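Local coordinates for succinylglutamate desuccinylase (Vibrio parahaemolyticus, PDB 2BCO), which probably hydrolyses N-succinylglutamate to succinate and glutamate, the last step of arginine breakdown by the succinyltransferase pathway, using one zinc ion per subunit, at residues 90-95 and 138-143; 55-60 and 149-154. All blocks are in the same frame, centred on the assembly; numbering follows the deposited sequence.

Contact 1. Residues 90-95 and 138-143; sequences RCLFII and RDFYQD
The Phe140 ring is sandwiched between two side chains of strand 90-95: Leu92 CB sits over the centre of one face, and the Arg90 guanidinium covers the opposite face, its NH1 offset toward the rim, with the backbone C of Arg90 at the ring edge. This is helix-on-sheet packing in the alpha/beta catalytic domain of the AspA/AstE family, where the last turn of helix 125-141 rests on the sheet that holds strand 90-95. The guanidinium and ring planes are only 17° apart, so the two flat groups lie nearly parallel, face against face, with Phe140 CE1 over the guanidinium centre and Phe140 CD1 3.4 Å from Arg90 NH2. On the other side the contact is CH-pi: Leu92 CB stands 3.7 Å from the Phe140 ring centroid, almost on the ring normal, and Leu92 CD2 reaches back to Phe140 CB, the two side chains running alongside in opposite senses. Arg90 CG is anti to the backbone N (chi1 177°), and the chain runs extended to NE, which carries its flat end along the ring to the helix terminus. Glu43 pairs with Arg90 NE in a salt bridge, and Asn55 OD1 takes a bond from NH1, so the guanidinium is fixed on several sides. Phe140 also touches Asn55 of the adjoining strand 55-60. At the helix end Phe140 O lies near the guanidinium plane: Arg90 NH1 meets Phe140 O at 2.9 Å, with an N-H...O angle of 159°, and Arg90 NH2 adds a weak bond to Phe140 O at 3.3 Å.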
loop_
_atom_site.group_PDB
_atom_site.type_symbol
_atom_site.label_atom_id
_atom_site.label_comp_id
_atom_site.label_asym_id
_atom_site.label_seq_id
_atom_site.Cartn_x
_atom_site.Cartn_y
_atom_site.Cartn_z
ATOM N N ARG A 90 4.773 -5.968 -16.914
ATOM C CA ARG A 90 5.254 -4.604 -17.072
ATOM C C ARG A 90 5.085 -3.977 -15.689
ATOM O O ARG A 90 4.020 -4.087 -15.087
ATOM C CB ARG A 90 4.410 -3.875 -18.122
ATOM C CG ARG A 90 4.765 -2.409 -18.319
ATOM C CD ARG A 90 4.253 -1.904 -19.657
ATOM N NE ARG A 90 4.335 -0.453 -19.772
ATOM C CZ ARG A 90 3.339 0.376 -19.482
ATOM N NH1 ARG A 90 2.179 -0.098 -19.056
ATOM N NH2 ARG A 90 3.501 1.683 -19.631
ATOM N N CYS A 91 6.135 -3.342 -15.176
ATOM C CA CYS A 91 6.076 -2.739 -13.846
ATOM C C CYS A 91 6.544 -1.291 -13.806
ATOM O O CYS A 91 7.315 -0.843 -14.651
ATOM C CB CYS A 91 6.942 -3.535 -12.860
ATOM S SG CYS A 91 6.671 -5.321 -12.804
ATOM N N LEU A 92 6.065 -0.568 -12.803
ATOM C CA LEU A 92 6.461 0.814 -12.594
ATOM C C LEU A 92 6.835 0.898 -11.121
ATOM O O LEU A 92 5.949 0.905 -10.259
ATOM C CB LEU A 92 5.308 1.779 -12.890
ATOM C CG LEU A 92 5.705 3.253 -12.727
ATOM C CD1 LEU A 92 6.726 3.608 -13.790
ATOM C CD2 LEU A 92 4.497 4.163 -12.837
ATOM N N PHE A 93 8.139 0.933 -10.836
ATOM C CA PHE A 93 8.627 1.009 -9.462
ATOM C C PHE A 93 8.755 2.449 -9.033
ATOM O O PHE A 93 9.357 3.281 -9.724
ATOM C CB PHE A 93 9.984 0.306 -9.303
ATOM C CG PHE A 93 9.917 -1.196 -9.477
ATOM C CD1 PHE A 93 10.025 -1.772 -10.734
ATOM C CD2 PHE A 93 9.719 -2.026 -8.380
ATOM C CE1 PHE A 93 9.938 -3.165 -10.902
ATOM C CE2 PHE A 93 9.628 -3.421 -8.532
ATOM C CZ PHE A 93 9.738 -3.987 -9.801
ATOM N N ILE A 94 8.199 2.748 -7.874
ATOM C CA ILE A 94 8.236 4.103 -7.400
ATOM C C ILE A 94 8.730 4.223 -5.970
ATOM O O ILE A 94 8.319 3.465 -5.087
ATOM C CB ILE A 94 6.818 4.746 -7.488
ATOM C CG1 ILE A 94 6.336 4.764 -8.941
ATOM C CG2 ILE A 94 6.838 6.162 -6.924
ATOM C CD1 ILE A 94 4.920 5.306 -9.093
ATOM N N ILE A 95 9.650 5.153 -5.763
ATOM C CA ILE A 95 10.131 5.464 -4.428
ATOM C C ILE A 95 9.624 6.899 -4.343
ATOM O O ILE A 95 10.261 7.822 -4.839
ATOM C CB ILE A 95 11.669 5.466 -4.315
ATOM C CG1 ILE A 95 12.220 4.053 -4.466
ATOM C CG2 ILE A 95 12.087 6.040 -2.961
ATOM C CD1 ILE A 95 13.722 4.005 -4.534
ATOM N N ARG A 138 -1.353 7.802 -14.710
ATOM C CA ARG A 138 -2.008 8.024 -15.984
ATOM C C ARG A 138 -1.158 7.505 -17.144
ATOM O O ARG A 138 -1.644 6.735 -17.975
ATOM C CB ARG A 138 -2.281 9.515 -16.175
ATOM C CG ARG A 138 -3.068 9.858 -17.433
ATOM C CD ARG A 138 -2.892 11.326 -17.775
ATOM N NE ARG A 138 -1.496 11.641 -18.076
ATOM C CZ ARG A 138 -1.029 12.876 -18.235
ATOM N NH1 ARG A 138 -1.848 13.912 -18.117
ATOM N NH2 ARG A 138 0.252 13.081 -18.520
ATOM N N ASP A 139 0.110 7.917 -17.191
ATOM C CA ASP A 139 1.006 7.505 -18.270
ATOM C C ASP A 139 1.256 6.004 -18.331
ATOM O O ASP A 139 1.386 5.431 -19.413
ATOM C CB ASP A 139 2.357 8.220 -18.155
ATOM C CG ASP A 139 2.260 9.710 -18.444
ATOM O OD1 ASP A 139 1.168 10.183 -18.848
ATOM O OD2 ASP A 139 3.287 10.408 -18.268
ATOM N N PHE A 140 1.330 5.369 -17.170
ATOM C CA PHE A 140 1.584 3.942 -17.114
ATOM C C PHE A 140 0.379 3.101 -17.535
ATOM O O PHE A 140 0.535 2.109 -18.238
ATOM C CB PHE A 140 2.020 3.557 -15.703
ATOM C CG PHE A 140 2.433 2.124 -15.571
ATOM C CD1 PHE A 140 3.591 1.658 -16.192
ATOM C CD2 PHE A 140 1.664 1.232 -14.827
ATOM C CE1 PHE A 140 3.980 0.322 -16.068
ATOM C CE2 PHE A 140 2.042 -0.106 -14.696
ATOM C CZ PHE A 140 3.204 -0.564 -15.320
ATOM N N TYR A 141 -0.816 3.488 -17.104
ATOM C CA TYR A 141 -2.011 2.736 -17.458
ATOM C C TYR A 141 -2.588 3.111 -18.821
ATOM O O TYR A 141 -3.496 2.443 -19.313
ATOM C CB TYR A 141 -3.106 2.906 -16.396
ATOM C CG TYR A 141 -2.828 2.195 -15.087
ATOM C CD1 TYR A 141 -2.200 0.946 -15.065
ATOM C CD2 TYR A 141 -3.239 2.744 -13.872
ATOM C CE1 TYR A 141 -1.990 0.255 -13.860
ATOM C CE2 TYR A 141 -3.040 2.065 -12.664
ATOM C CZ TYR A 141 -2.415 0.821 -12.661
ATOM O OH TYR A 141 -2.211 0.160 -11.464
ATOM N N GLN A 142 -2.060 4.166 -19.434
ATOM C CA GLN A 142 -2.558 4.603 -20.735
ATOM C C GLN A 142 -2.452 3.472 -21.758
ATOM O O GLN A 142 -1.402 2.843 -21.908
ATOM C CB GLN A 142 -1.777 5.825 -21.234
ATOM C CG GLN A 142 -2.294 6.370 -22.560
ATOM C CD GLN A 142 -1.420 7.467 -23.135
ATOM O OE1 GLN A 142 -1.184 8.492 -22.492
ATOM N NE2 GLN A 142 -0.937 7.262 -24.358
ATOM N N ASP A 143 -3.553 3.223 -22.458
ATOM C CA ASP A 143 -3.609 2.171 -23.473
ATOM C C ASP A 143 -3.321 0.777 -22.917
ATOM O O ASP A 143 -2.546 0.010 -23.493
ATOM C CB ASP A 143 -2.635 2.469 -24.625
ATOM C CG ASP A 143 -2.890 3.820 -25.275
ATOM O OD1 ASP A 143 -4.066 4.163 -25.523
ATOM O OD2 ASP A 143 -1.903 4.534 -25.545
#

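Contact 2. Residues 55-60 and 149-154; sequences NIIISC and RWHLDL
Five backbone hydrogen bonds join strands 55-60 and 149-154 as parallel neighbours in the sheet of the zinc-dependent catalytic domain. They alternate in direction, Trp150 N giving to Asn55 O and Ile57 N to Trp150 O, and so on to Leu154 N, which meets Ser59 O at 2.7 Å. Apolar contacts fill the face of Ile56, Ile58, Trp150, Leu152 and Leu154. Here Ile56 CG2 lies 3.8 Å from Trp150 CB, the two side chains side by side, and Ile58 CG2 meets Leu154 CD1; helix 235-245 packs on this face through Leu241, Leu244 and Phe237. On the other face Ile57 CG2 makes a CH-pi contact over the His151 ring, 3.9 Å from its centroid.

The polar interactions of that face centre on Ser59. Its OG takes the crowded position between backbone N and carbonyl carbon (chi1 60°) and is bonded to two side chains of strand 149-154. His151 NE2 donates to Ser59 OG at 3.2 Å, with OG in the ring plane, and Ser59 OG donates to Asp153 OD2 at 2.8 Å, from above the carboxylate plane. Ser207 OG bonds His151 ND1, and Asp153 OD1 bonds NE2 of the zinc ligand His155. The bond to His155 makes Asp153 a second-shell residue that probably helps orient this ligand, while Ser59, itself held by His151, fixes the other carboxylate oxygen; the carboxylate would probably make that imidazole more electron-rich toward zinc.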
loop_
_atom_site.group_PDB
_atom_site.type_symbol
_atom_site.label_atom_id
_atom_site.label_comp_id
_atom_site.label_asym_id
_atom_site.label_seq_id
_atom_site.Cartn_x
_atom_site.Cartn_y
_atom_site.Cartn_z
ATOM N N ASN A 55 0.139 -5.061 -15.767
ATOM C CA ASN A 55 0.732 -3.740 -15.642
ATOM C C ASN A 55 0.649 -3.428 -14.163
ATOM O O ASN A 55 -0.381 -2.994 -13.654
ATOM C CB ASN A 55 -0.052 -2.741 -16.483
ATOM C CG ASN A 55 0.081 -3.021 -17.964
ATOM O OD1 ASN A 55 1.118 -2.744 -18.565
ATOM N ND2 ASN A 55 -0.956 -3.601 -18.553
ATOM N N ILE A 56 1.751 -3.687 -13.474
ATOM C CA ILE A 56 1.820 -3.494 -12.038
ATOM C C ILE A 56 2.608 -2.280 -11.583
ATOM O O ILE A 56 3.778 -2.112 -11.928
ATOM C CB ILE A 56 2.463 -4.714 -11.351
ATOM C CG1 ILE A 56 1.901 -6.010 -11.938
ATOM C CG2 ILE A 56 2.219 -4.642 -9.852
ATOM C CD1 ILE A 56 2.587 -7.258 -11.404
ATOM N N ILE A 57 1.954 -1.436 -10.799
ATOM C CA ILE A 57 2.614 -0.275 -10.232
ATOM C C ILE A 57 3.007 -0.751 -8.849
ATOM O O ILE A 57 2.170 -1.227 -8.094
ATOM C CB ILE A 57 1.663 0.926 -10.063
ATOM C CG1 ILE A 57 1.238 1.465 -11.429
ATOM C CG2 ILE A 57 2.354 2.022 -9.245
ATOM C CD1 ILE A 57 0.249 2.621 -11.331
ATOM N N ILE A 58 4.284 -0.657 -8.522
ATOM C CA ILE A 58 4.739 -1.080 -7.212
ATOM C C ILE A 58 5.362 0.144 -6.559
ATOM O O ILE A 58 6.489 0.509 -6.864
ATOM C CB ILE A 58 5.782 -2.214 -7.331
ATOM C CG1 ILE A 58 5.178 -3.390 -8.117
ATOM C CG2 ILE A 58 6.218 -2.672 -5.940
ATOM C CD1 ILE A 58 6.208 -4.410 -8.598
ATOM N N SER A 59 4.618 0.788 -5.670
ATOM C CA SER A 59 5.141 1.972 -5.012
ATOM C C SER A 59 5.496 1.738 -3.554
ATOM O O SER A 59 4.918 0.892 -2.872
ATOM C CB SER A 59 4.148 3.144 -5.137
ATOM O OG SER A 59 2.890 2.850 -4.559
ATOM N N CYS A 60 6.478 2.488 -3.089
ATOM C CA CYS A 60 6.900 2.402 -1.711
ATOM C C CYS A 60 7.342 3.791 -1.297
ATOM O O CYS A 60 7.566 4.663 -2.145
ATOM C CB CYS A 60 8.058 1.415 -1.564
ATOM S SG CYS A 60 9.507 1.868 -2.485
ATOM N N ARG A 149 -4.524 -4.145 -15.009
ATOM C CA ARG A 149 -3.995 -3.200 -14.028
ATOM C C ARG A 149 -3.904 -3.600 -12.552
ATOM O O ARG A 149 -4.873 -4.073 -11.944
ATOM C CB ARG A 149 -4.764 -1.893 -14.153
ATOM C CG ARG A 149 -4.709 -1.305 -15.546
ATOM C CD ARG A 149 -5.738 -0.212 -15.700
ATOM N NE ARG A 149 -5.880 0.237 -17.083
ATOM C CZ ARG A 149 -6.876 1.012 -17.502
ATOM N NH1 ARG A 149 -7.803 1.410 -16.638
ATOM N NH2 ARG A 149 -6.944 1.395 -18.774
ATOM N N TRP A 150 -2.720 -3.369 -11.985
ATOM C CA TRP A 150 -2.432 -3.665 -10.583
ATOM C C TRP A 150 -1.687 -2.502 -9.944
ATOM O O TRP A 150 -0.872 -1.848 -10.584
ATOM C CB TRP A 150 -1.531 -4.898 -10.437
ATOM C CG TRP A 150 -2.150 -6.212 -10.795
ATOM C CD1 TRP A 150 -2.572 -6.615 -12.026
ATOM C CD2 TRP A 150 -2.341 -7.331 -9.915
ATOM N NE1 TRP A 150 -2.994 -7.921 -11.974
ATOM C CE2 TRP A 150 -2.852 -8.388 -10.701
ATOM C CE3 TRP A 150 -2.087 -7.551 -8.556
ATOM C CZ2 TRP A 150 -3.164 -9.641 -10.152
ATOM C CZ3 TRP A 150 -2.392 -8.805 -8.013
ATOM C CH2 TRP A 150 -2.907 -9.836 -8.816
ATOM N N HIS A 151 -1.967 -2.254 -8.674
ATOM C CA HIS A 151 -1.267 -1.217 -7.941
ATOM C C HIS A 151 -1.087 -1.681 -6.511
ATOM O O HIS A 151 -2.041 -1.790 -5.747
ATOM C CB HIS A 151 -2.017 0.117 -7.948
ATOM C CG HIS A 151 -1.245 1.229 -7.299
ATOM N ND1 HIS A 151 -1.693 2.531 -7.260
ATOM C CD2 HIS A 151 -0.044 1.226 -6.669
ATOM C CE1 HIS A 151 -0.804 3.283 -6.634
ATOM N NE2 HIS A 151 0.206 2.517 -6.264
ATOM N N LEU A 152 0.156 -1.970 -6.168
ATOM C CA LEU A 152 0.505 -2.413 -4.834
ATOM C C LEU A 152 1.320 -1.302 -4.175
ATOM O O LEU A 152 2.473 -1.062 -4.540
ATOM C CB LEU A 152 1.324 -3.705 -4.912
ATOM C CG LEU A 152 0.621 -5.047 -5.148
ATOM C CD1 LEU A 152 -0.524 -4.920 -6.121
ATOM C CD2 LEU A 152 1.633 -6.034 -5.677
ATOM N N ASP A 153 0.698 -0.609 -3.227
ATOM C CA ASP A 153 1.351 0.477 -2.495
ATOM C C ASP A 153 1.888 -0.090 -1.181
ATOM O O ASP A 153 1.112 -0.435 -0.287
ATOM C CB ASP A 153 0.352 1.596 -2.191
ATOM C CG ASP A 153 1.031 2.825 -1.633
ATOM O OD1 ASP A 153 0.362 3.675 -1.014
ATOM O OD2 ASP A 153 2.255 2.939 -1.828
ATOM N N LEU A 154 3.209 -0.149 -1.054
ATOM C CA LEU A 154 3.845 -0.743 0.127
ATOM C C LEU A 154 4.181 0.184 1.298
ATOM O O LEU A 154 4.981 1.119 1.167
ATOM C CB LEU A 154 5.099 -1.487 -0.324
ATOM C CG LEU A 154 4.922 -2.252 -1.643
ATOM C CD1 LEU A 154 6.210 -3.029 -1.969
ATOM C CD2 LEU A 154 3.716 -3.213 -1.527
#

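Contact 1 and contact 2 meet at the same sheet of the catalytic domain, their centres 8 Å apart. Strand 55-60 lies between the other two strands, pairing with 90-95 on one side, where Ile56 N is 2.8 Å from Arg90 O, and with 149-154 on the other. Helix 125-141 leads in the chain directly to strand 149-157 and covers the Ile57 and His151 face: Phe140 CD2 packs 3.4 Å from Ile57 CG1, and Tyr141 OH probably bonds Trp150 O at 2.6 Å. Contact 1 lies away from the zinc site, whereas contact 2 runs toward it, the Asp153 side chain being about 7 Å from the ion held by His63, Glu66 and His155.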